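ORF10 (Moritella marina, PDB 6RIW) probably condenses acyl chains on carrier protein as the ketosynthase-chain length factor part of a polyunsaturated fatty acid synthase. Local coordinates at residues 93-101 and 178-186; 10-18 and 63-71. All coordinates share one frame; numbering follows the deposited sequence.

Contact 1 (93-101 and 178-186)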
loop_
_atom_site.group_PDB
_atom_site.type_symbol
_atom_site.label_atom_id
_atom_site.label_comp_id
_atom_site.label_asym_id
_atom_site.label_seq_id
_atom_site.Cartn_x
_atom_site.Cartn_y
_atom_site.Cartn_z
ATOM N N GLY A 93 -10.463 -10.178 -2.919
ATOM C CA GLY A 93 -9.688 -10.017 -4.146
ATOM C C GLY A 93 -9.673 -11.268 -5.008
ATOM O O GLY A 93 -9.767 -11.188 -6.238
ATOM N N LEU A 94 -9.561 -12.438 -4.379
ATOM C CA LEU A 94 -9.652 -13.691 -5.127
ATOM C C LEU A 94 -11.032 -13.859 -5.762
ATOM O O LEU A 94 -11.154 -14.289 -6.921
ATOM C CB LEU A 94 -9.354 -14.863 -4.192
ATOM C CG LEU A 94 -7.883 -14.933 -3.784
ATOM C CD1 LEU A 94 -7.719 -15.886 -2.615
ATOM C CD2 LEU A 94 -7.038 -15.361 -4.979
ATOM N N TYR A 95 -12.081 -13.531 -5.014
ATOM C CA TYR A 95 -13.436 -13.636 -5.552
ATOM C C TYR A 95 -13.602 -12.813 -6.833
ATOM O O TYR A 95 -14.047 -13.338 -7.863
ATOM C CB TYR A 95 -14.448 -13.194 -4.496
ATOM C CG TYR A 95 -15.862 -13.095 -5.065
ATOM C CD1 TYR A 95 -16.591 -14.252 -5.333
ATOM C CD2 TYR A 95 -16.452 -11.864 -5.341
ATOM C CE1 TYR A 95 -17.873 -14.189 -5.856
ATOM C CE2 TYR A 95 -17.761 -11.787 -5.886
ATOM C CZ TYR A 95 -18.456 -12.966 -6.125
ATOM O OH TYR A 95 -19.727 -12.949 -6.653
ATOM N N VAL A 96 -13.266 -11.518 -6.794
ATOM C CA VAL A 96 -13.477 -10.698 -7.990
ATOM C C VAL A 96 -12.513 -11.084 -9.110
ATOM O O VAL A 96 -12.830 -10.894 -10.289
ATOM C CB VAL A 96 -13.401 -9.186 -7.688
ATOM C CG1 VAL A 96 -14.553 -8.786 -6.740
ATOM C CG2 VAL A 96 -12.007 -8.782 -7.130
ATOM N N THR A 97 -11.347 -11.650 -8.785
ATOM C CA THR A 97 -10.463 -12.148 -9.837
ATOM C C THR A 97 -11.103 -13.313 -10.590
ATOM O O THR A 97 -11.165 -13.306 -11.828
ATOM C CB THR A 97 -9.120 -12.562 -9.243
ATOM O OG1 THR A 97 -8.438 -11.390 -8.787
ATOM C CG2 THR A 97 -8.245 -13.204 -10.321
ATOM N N LYS A 98 -11.578 -14.319 -9.857
ATOM C CA LYS A 98 -12.220 -15.481 -10.475
ATOM C C LYS A 98 -13.436 -15.058 -11.285
ATOM O O LYS A 98 -13.634 -15.516 -12.420
ATOM C CB LYS A 98 -12.632 -16.490 -9.396
ATOM C CG LYS A 98 -13.047 -17.874 -9.909
ATOM C CD LYS A 98 -12.605 -18.932 -8.902
ATOM C CE LYS A 98 -13.479 -20.165 -8.897
ATOM N NZ LYS A 98 -13.720 -20.572 -7.465
ATOM N N GLN A 99 -14.268 -14.191 -10.708
ATOM C CA GLN A 99 -15.489 -13.779 -11.394
ATOM C C GLN A 99 -15.170 -12.984 -12.651
ATOM O O GLN A 99 -15.816 -13.174 -13.691
ATOM C CB GLN A 99 -16.375 -12.957 -10.451
ATOM C CG GLN A 99 -16.966 -13.764 -9.267
ATOM C CD GLN A 99 -17.876 -14.893 -9.726
ATOM O OE1 GLN A 99 -18.783 -14.685 -10.526
ATOM N NE2 GLN A 99 -17.622 -16.094 -9.233
ATOM N N ALA A 100 -14.184 -12.088 -12.577
ATOM C CA ALA A 100 -13.856 -11.272 -13.741
ATOM C C ALA A 100 -13.246 -12.115 -14.848
ATOM O O ALA A 100 -13.586 -11.935 -16.020
ATOM C CB ALA A 100 -12.911 -10.127 -13.357
ATOM N N LEU A 101 -12.332 -13.033 -14.508
ATOM C CA LEU A 101 -11.749 -13.890 -15.535
ATOM C C LEU A 101 -12.796 -14.830 -16.124
ATOM O O LEU A 101 -12.818 -15.069 -17.339
ATOM C CB LEU A 101 -10.579 -14.676 -14.953
ATOM C CG LEU A 101 -9.328 -13.799 -14.862
ATOM C CD1 LEU A 101 -8.245 -14.556 -14.141
ATOM C CD2 LEU A 101 -8.873 -13.385 -16.254
ATOM N N LEU A 178 -0.709 -13.172 -4.438
ATOM C CA LEU A 178 -1.570 -14.313 -4.177
ATOM C C LEU A 178 -2.589 -14.488 -5.291
ATOM O O LEU A 178 -2.863 -15.617 -5.720
ATOM C CB LEU A 178 -2.278 -14.127 -2.843
ATOM C CG LEU A 178 -3.323 -15.191 -2.521
ATOM C CD1 LEU A 178 -2.618 -16.421 -2.050
ATOM C CD2 LEU A 178 -4.246 -14.695 -1.425
ATOM N N ILE A 179 -3.166 -13.380 -5.754
ATOM C CA ILE A 179 -4.047 -13.422 -6.917
ATOM C C ILE A 179 -3.319 -14.031 -8.111
ATOM O O ILE A 179 -3.857 -14.900 -8.807
ATOM C CB ILE A 179 -4.584 -12.013 -7.224
ATOM C CG1 ILE A 179 -5.700 -11.682 -6.222
ATOM C CG2 ILE A 179 -5.053 -11.899 -8.688
ATOM C CD1 ILE A 179 -6.001 -10.206 -6.122
ATOM N N ALA A 180 -2.077 -13.596 -8.357
ATOM C CA ALA A 180 -1.338 -14.120 -9.505
ATOM C C ALA A 180 -1.141 -15.625 -9.377
ATOM O O ALA A 180 -1.359 -16.374 -10.342
ATOM C CB ALA A 180 0.012 -13.403 -9.648
ATOM N N GLN A 181 -0.779 -16.096 -8.180
ATOM C CA GLN A 181 -0.537 -17.527 -8.034
ATOM C C GLN A 181 -1.838 -18.316 -8.083
ATOM O O GLN A 181 -1.908 -19.344 -8.766
ATOM C CB GLN A 181 0.239 -17.841 -6.746
ATOM C CG GLN A 181 0.589 -19.337 -6.648
ATOM C CD GLN A 181 1.586 -19.672 -5.544
ATOM O OE1 GLN A 181 1.822 -18.889 -4.614
ATOM N NE2 GLN A 181 2.187 -20.844 -5.657
ATOM N N ALA A 182 -2.877 -17.855 -7.377
ATOM C CA ALA A 182 -4.120 -18.620 -7.299
ATOM C C ALA A 182 -4.850 -18.688 -8.638
ATOM O O ALA A 182 -5.609 -19.632 -8.875
ATOM C CB ALA A 182 -5.056 -18.019 -6.247
ATOM N N ALA A 183 -4.672 -17.700 -9.507
ATOM C CA ALA A 183 -5.292 -17.728 -10.823
ATOM C C ALA A 183 -4.340 -18.199 -11.921
ATOM O O ALA A 183 -4.752 -18.284 -13.073
ATOM C CB ALA A 183 -5.850 -16.346 -11.179
ATOM N N GLY A 184 -3.083 -18.498 -11.600
ATOM C CA GLY A 184 -2.158 -18.958 -12.623
ATOM C C GLY A 184 -1.680 -17.895 -13.584
ATOM O O GLY A 184 -1.410 -18.199 -14.750
ATOM N N LEU A 185 -1.549 -16.656 -13.130
ATOM C CA LEU A 185 -1.059 -15.570 -13.978
ATOM C C LEU A 185 0.463 -15.603 -14.115
ATOM O O LEU A 185 1.179 -15.699 -13.114
ATOM C CB LEU A 185 -1.471 -14.230 -13.376
ATOM C CG LEU A 185 -2.936 -14.105 -12.986
ATOM C CD1 LEU A 185 -3.180 -12.650 -12.588
ATOM C CD2 LEU A 185 -3.822 -14.532 -14.165
ATOM N N GLY A 186 0.961 -15.456 -15.342
ATOM C CA GLY A 186 2.399 -15.471 -15.564
ATOM C C GLY A 186 3.073 -14.133 -15.822
ATOM O O GLY A 186 4.280 -14.090 -16.099
#

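Contact 2 (10-18 and 63-71)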
loop_
_atom_site.group_PDB
_atom_site.type_symbol
_atom_site.label_atom_id
_atom_site.label_comp_id
_atom_site.label_asym_id
_atom_site.label_seq_id
_atom_site.Cartn_x
_atom_site.Cartn_y
_atom_site.Cartn_z
ATOM N N ALA A 10 -15.968 -7.577 -12.534
ATOM C CA ALA A 10 -16.559 -8.200 -11.359
ATOM C C ALA A 10 -16.549 -7.208 -10.205
ATOM O O ALA A 10 -15.723 -6.289 -10.148
ATOM C CB ALA A 10 -15.829 -9.486 -10.980
ATOM N N ASN A 11 -17.468 -7.417 -9.265
ATOM C CA ASN A 11 -17.544 -6.529 -8.116
ATOM C C ASN A 11 -17.981 -7.280 -6.871
ATOM O O ASN A 11 -18.757 -8.241 -6.932
ATOM C CB ASN A 11 -18.525 -5.391 -8.351
ATOM C CG ASN A 11 -19.941 -5.900 -8.588
ATOM O OD1 ASN A 11 -20.189 -6.563 -9.592
ATOM N ND2 ASN A 11 -20.858 -5.625 -7.654
ATOM N N LEU A 12 -17.498 -6.793 -5.729
ATOM C CA LEU A 12 -18.052 -7.142 -4.420
ATOM C C LEU A 12 -18.203 -5.804 -3.720
ATOM O O LEU A 12 -17.239 -5.271 -3.161
ATOM C CB LEU A 12 -17.169 -8.119 -3.641
ATOM C CG LEU A 12 -17.697 -8.579 -2.289
ATOM C CD1 LEU A 12 -19.052 -9.282 -2.464
ATOM C CD2 LEU A 12 -16.665 -9.520 -1.659
ATOM N N PHE A 13 -19.409 -5.251 -3.784
ATOM C CA PHE A 13 -19.734 -3.932 -3.268
ATOM C C PHE A 13 -20.734 -4.058 -2.133
ATOM O O PHE A 13 -21.420 -5.080 -2.018
ATOM C CB PHE A 13 -20.355 -3.044 -4.360
ATOM C CG PHE A 13 -19.452 -2.743 -5.523
ATOM C CD1 PHE A 13 -18.061 -2.866 -5.426
ATOM C CD2 PHE A 13 -20.004 -2.320 -6.724
ATOM C CE1 PHE A 13 -17.242 -2.581 -6.509
ATOM C CE2 PHE A 13 -19.200 -2.026 -7.817
ATOM C CZ PHE A 13 -17.805 -2.150 -7.710
ATOM N N PRO A 14 -20.859 -3.039 -1.271
ATOM C CA PRO A 14 -21.960 -3.061 -0.303
ATOM C C PRO A 14 -23.265 -3.306 -1.048
ATOM O O PRO A 14 -23.579 -2.584 -2.003
ATOM C CB PRO A 14 -21.909 -1.670 0.341
ATOM C CG PRO A 14 -20.455 -1.226 0.171
ATOM C CD PRO A 14 -20.000 -1.843 -1.127
ATOM N N GLY A 15 -23.970 -4.384 -0.700
ATOM C CA GLY A 15 -25.230 -4.712 -1.322
ATOM C C GLY A 15 -25.180 -5.653 -2.511
ATOM O O GLY A 15 -26.236 -6.173 -2.890
ATOM N N SER A 16 -24.022 -5.901 -3.129
ATOM C CA SER A 16 -24.056 -6.684 -4.363
ATOM C C SER A 16 -22.786 -7.502 -4.562
ATOM O O SER A 16 -21.717 -7.162 -4.048
ATOM C CB SER A 16 -24.310 -5.781 -5.584
ATOM O OG SER A 16 -23.223 -4.911 -5.823
ATOM N N GLN A 17 -22.926 -8.599 -5.323
ATOM C CA GLN A 17 -21.816 -9.506 -5.600
ATOM C C GLN A 17 -21.603 -9.744 -7.090
ATOM O O GLN A 17 -20.792 -10.602 -7.459
ATOM C CB GLN A 17 -22.032 -10.854 -4.894
ATOM C CG GLN A 17 -22.460 -10.751 -3.435
ATOM C CD GLN A 17 -22.753 -12.113 -2.828
ATOM O OE1 GLN A 17 -22.640 -13.137 -3.505
ATOM N NE2 GLN A 17 -23.142 -12.131 -1.552
ATOM N N ALA A 18 -22.302 -9.013 -7.959
ATOM C CA ALA A 18 -22.212 -9.220 -9.399
ATOM C C ALA A 18 -22.619 -7.928 -10.083
ATOM O O ALA A 18 -23.336 -7.123 -9.482
ATOM C CB ALA A 18 -23.112 -10.382 -9.856
ATOM N N GLY A 63 -21.636 3.281 7.210
ATOM C CA GLY A 63 -20.685 3.028 6.141
ATOM C C GLY A 63 -21.281 2.083 5.120
ATOM O O GLY A 63 -22.435 1.663 5.228
ATOM N N GLY A 64 -20.474 1.762 4.113
ATOM C CA GLY A 64 -20.860 0.761 3.145
ATOM C C GLY A 64 -20.118 -0.521 3.454
ATOM O O GLY A 64 -18.905 -0.577 3.263
ATOM N N TYR A 65 -20.808 -1.543 3.960
ATOM C CA TYR A 65 -20.137 -2.760 4.400
ATOM C C TYR A 65 -20.554 -3.948 3.553
ATOM O O TYR A 65 -21.608 -3.945 2.907
ATOM C CB TYR A 65 -20.417 -3.051 5.878
ATOM C CG TYR A 65 -19.965 -1.899 6.726
ATOM C CD1 TYR A 65 -18.611 -1.620 6.875
ATOM C CD2 TYR A 65 -20.892 -1.063 7.345
ATOM C CE1 TYR A 65 -18.193 -0.548 7.636
ATOM C CE2 TYR A 65 -20.486 0.006 8.111
ATOM C CZ TYR A 65 -19.136 0.261 8.255
ATOM O OH TYR A 65 -18.729 1.341 9.013
ATOM N N ILE A 66 -19.679 -4.952 3.547
ATOM C CA ILE A 66 -19.914 -6.217 2.859
ATOM C C ILE A 66 -20.547 -7.144 3.884
ATOM O O ILE A 66 -19.880 -7.573 4.826
ATOM C CB ILE A 66 -18.618 -6.829 2.308
ATOM C CG1 ILE A 66 -17.923 -5.875 1.332
ATOM C CG2 ILE A 66 -18.894 -8.189 1.640
ATOM C CD1 ILE A 66 -18.861 -5.351 0.225
ATOM N N SER A 67 -21.826 -7.459 3.703
ATOM C CA SER A 67 -22.553 -8.305 4.638
ATOM C C SER A 67 -22.854 -9.651 3.994
ATOM O O SER A 67 -23.161 -9.719 2.798
ATOM C CB SER A 67 -23.859 -7.641 5.072
ATOM O OG SER A 67 -23.582 -6.400 5.704
ATOM N N ASP A 68 -22.735 -10.719 4.790
ATOM C CA ASP A 68 -23.238 -12.045 4.417
ATOM C C ASP A 68 -22.584 -12.582 3.144
ATOM O O ASP A 68 -23.227 -13.229 2.313
ATOM C CB ASP A 68 -24.761 -12.013 4.280
ATOM C CG ASP A 68 -25.438 -11.518 5.551
ATOM O OD1 ASP A 68 -25.080 -12.022 6.644
ATOM O OD2 ASP A 68 -26.296 -10.612 5.467
ATOM N N PHE A 69 -21.298 -12.301 2.975
ATOM C CA PHE A 69 -20.510 -12.889 1.895
ATOM C C PHE A 69 -19.811 -14.129 2.441
ATOM O O PHE A 69 -19.107 -14.051 3.448
ATOM C CB PHE A 69 -19.479 -11.898 1.343
ATOM C CG PHE A 69 -18.578 -12.493 0.292
ATOM C CD1 PHE A 69 -19.041 -12.695 -1.002
ATOM C CD2 PHE A 69 -17.278 -12.878 0.605
ATOM C CE1 PHE A 69 -18.214 -13.250 -1.979
ATOM C CE2 PHE A 69 -16.441 -13.434 -0.355
ATOM C CZ PHE A 69 -16.915 -13.624 -1.659
ATOM N N ASN A 70 -19.992 -15.268 1.776
ATOM C CA ASN A 70 -19.391 -16.530 2.208
ATOM C C ASN A 70 -18.468 -16.975 1.082
ATOM O O ASN A 70 -18.933 -17.427 0.030
ATOM C CB ASN A 70 -20.458 -17.586 2.522
ATOM C CG ASN A 70 -21.447 -17.124 3.580
ATOM O OD1 ASN A 70 -22.638 -16.958 3.307
ATOM N ND2 ASN A 70 -20.958 -16.915 4.793
ATOM N N PHE A 71 -17.167 -16.796 1.291
ATOM C CA PHE A 71 -16.182 -17.076 0.258
ATOM C C PHE A 71 -16.097 -18.573 -0.010
ATOM O O PHE A 71 -15.989 -19.373 0.923
ATOM C CB PHE A 71 -14.821 -16.546 0.701
ATOM C CG PHE A 71 -13.702 -16.848 -0.249
ATOM C CD1 PHE A 71 -13.670 -16.279 -1.511
ATOM C CD2 PHE A 71 -12.649 -17.671 0.148
ATOM C CE1 PHE A 71 -12.611 -16.556 -2.384
ATOM C CE2 PHE A 71 -11.593 -17.941 -0.716
ATOM C CZ PHE A 71 -11.574 -17.387 -1.973
HETATM O O HOH W 1 -23.200 -6.418 1.221
HETATM O O HOH W 2 -21.898 -15.121 -0.464
#

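Contact 1 (93-101 and 178-186)
Two helices of the ketosynthase half, 88-104 and 174-183, pack through Leu-94, Thr-97 and Leu-101 on one side and Leu-178, Ile-179, Ala-182 and Ala-183 on the other. Over residues 93-101 and 178-183 the axes cross at -47° and come within 10.0 Å, and no hydrogen bond joins them. Leu-94 does most of the reaching: CD2 presses on Ala-182 CB at 3.5 Å, a small methyl that lets the branched chain come close, while CD1 touches Leu-178 CD2 at 3.9 Å, the two leucines crossing at about a right angle. Ile-179 answers from the other helix, its CG2 packed 3.4 Å from Thr-97 OG1 and its CD1 3.9 Å from Gly-93 O; glycine fits there because a CB would come tight against that CD1. A buried threonine suits this place because Thr-97 OG1, anti to the carbonyl carbon (chi1 -68°), donates to Gly-93 O at 2.9 Å; Thr-97 N reaches the same oxygen from the opposite face. CG2 can then act as a plain methyl against Ala-183 CB. Leu-101 CD1 meets Ala-183 and Leu-185, beside Gly-184, the first residue to leave helical angles, with positive phi in a Schellman motif. Leu-219 of strand 217-224 touches Thr-97, Leu-101 and Leu-185. Apolar helix packing of this kind, against a strand such as 217-224, belongs to the alternating helix and sheet layers of the thiolase-like fold.

Contact 2 (10-18 and 63-71)
Leu-12 lays its CD2 methyl over the centre of the Phe-69 ring, 3.8 Å from the centroid and 3° off the normal, a CH-pi contact. Its CG stands anti to the backbone N (chi1 -178°), which places CD1 and CD2 against the ring. Ile-66 fills the next place: CG2 touches Leu-12 CG, and CD1 lies 3.4 Å from Pro-14 N, against the backbone where the strand gives way to the turn. Pro-14 sets its CB and CG against the backbone of 63-71, CG 3.4 Å from Gly-64 C; glycine suits that position because the proline ring lies where a CB would be. Pro-14 CA also makes a C-H...O contact with Tyr-65 O at 3.3 Å. At the rim, the extended Gln-17 brings NE2 to the edge of the Phe-69 ring, its amide 81° from the ring plane. With the Phe-69 ring cut back to an alanine, the Leu-12 methyls would probably lose their aromatic platform, and a gap is likely to open beside Trp-92 and Tyr-95, whose rings meet that of Phe-69 from helix 88-104. Farther out, a water accepts from Gly-15 N and Ser-67 N, bridging the backbones. Pro-14 and Gly-15 form the centre of a type II turn from Phe-13 to Ser-16, and Gly-15 takes the positive phi that suits glycine. This proline-glycine beta turn leads from strand 4-12 to helix 19-27 in the N-terminal part of the ketosynthase.

In the fold
Contact 1 is wholly buried, whereas contact 2 runs from buried Leu-12 and Pro-14 out to exposed Asp-68. The first joins two helices by aliphatic packing, the Thr-97 hydrogen bond staying within helix 88-104; the second joins irregular chain at strand ends, so an aromatic face, a proline ring and a bridging water share the work. Helix 88-104 serves both: one side meets 178-186, while Tyr-95 turns to contact 2, its OH probably hydrogen-bonded to Gln-17 O at 2.7 Å. Ala-10 CB packs on Val-96, Gln-99 and Ala-100, its small size admitting the helix backbone. Strand 259-270 also links the two, pairing with strand 4-12 and touching Thr-97 through Met-265.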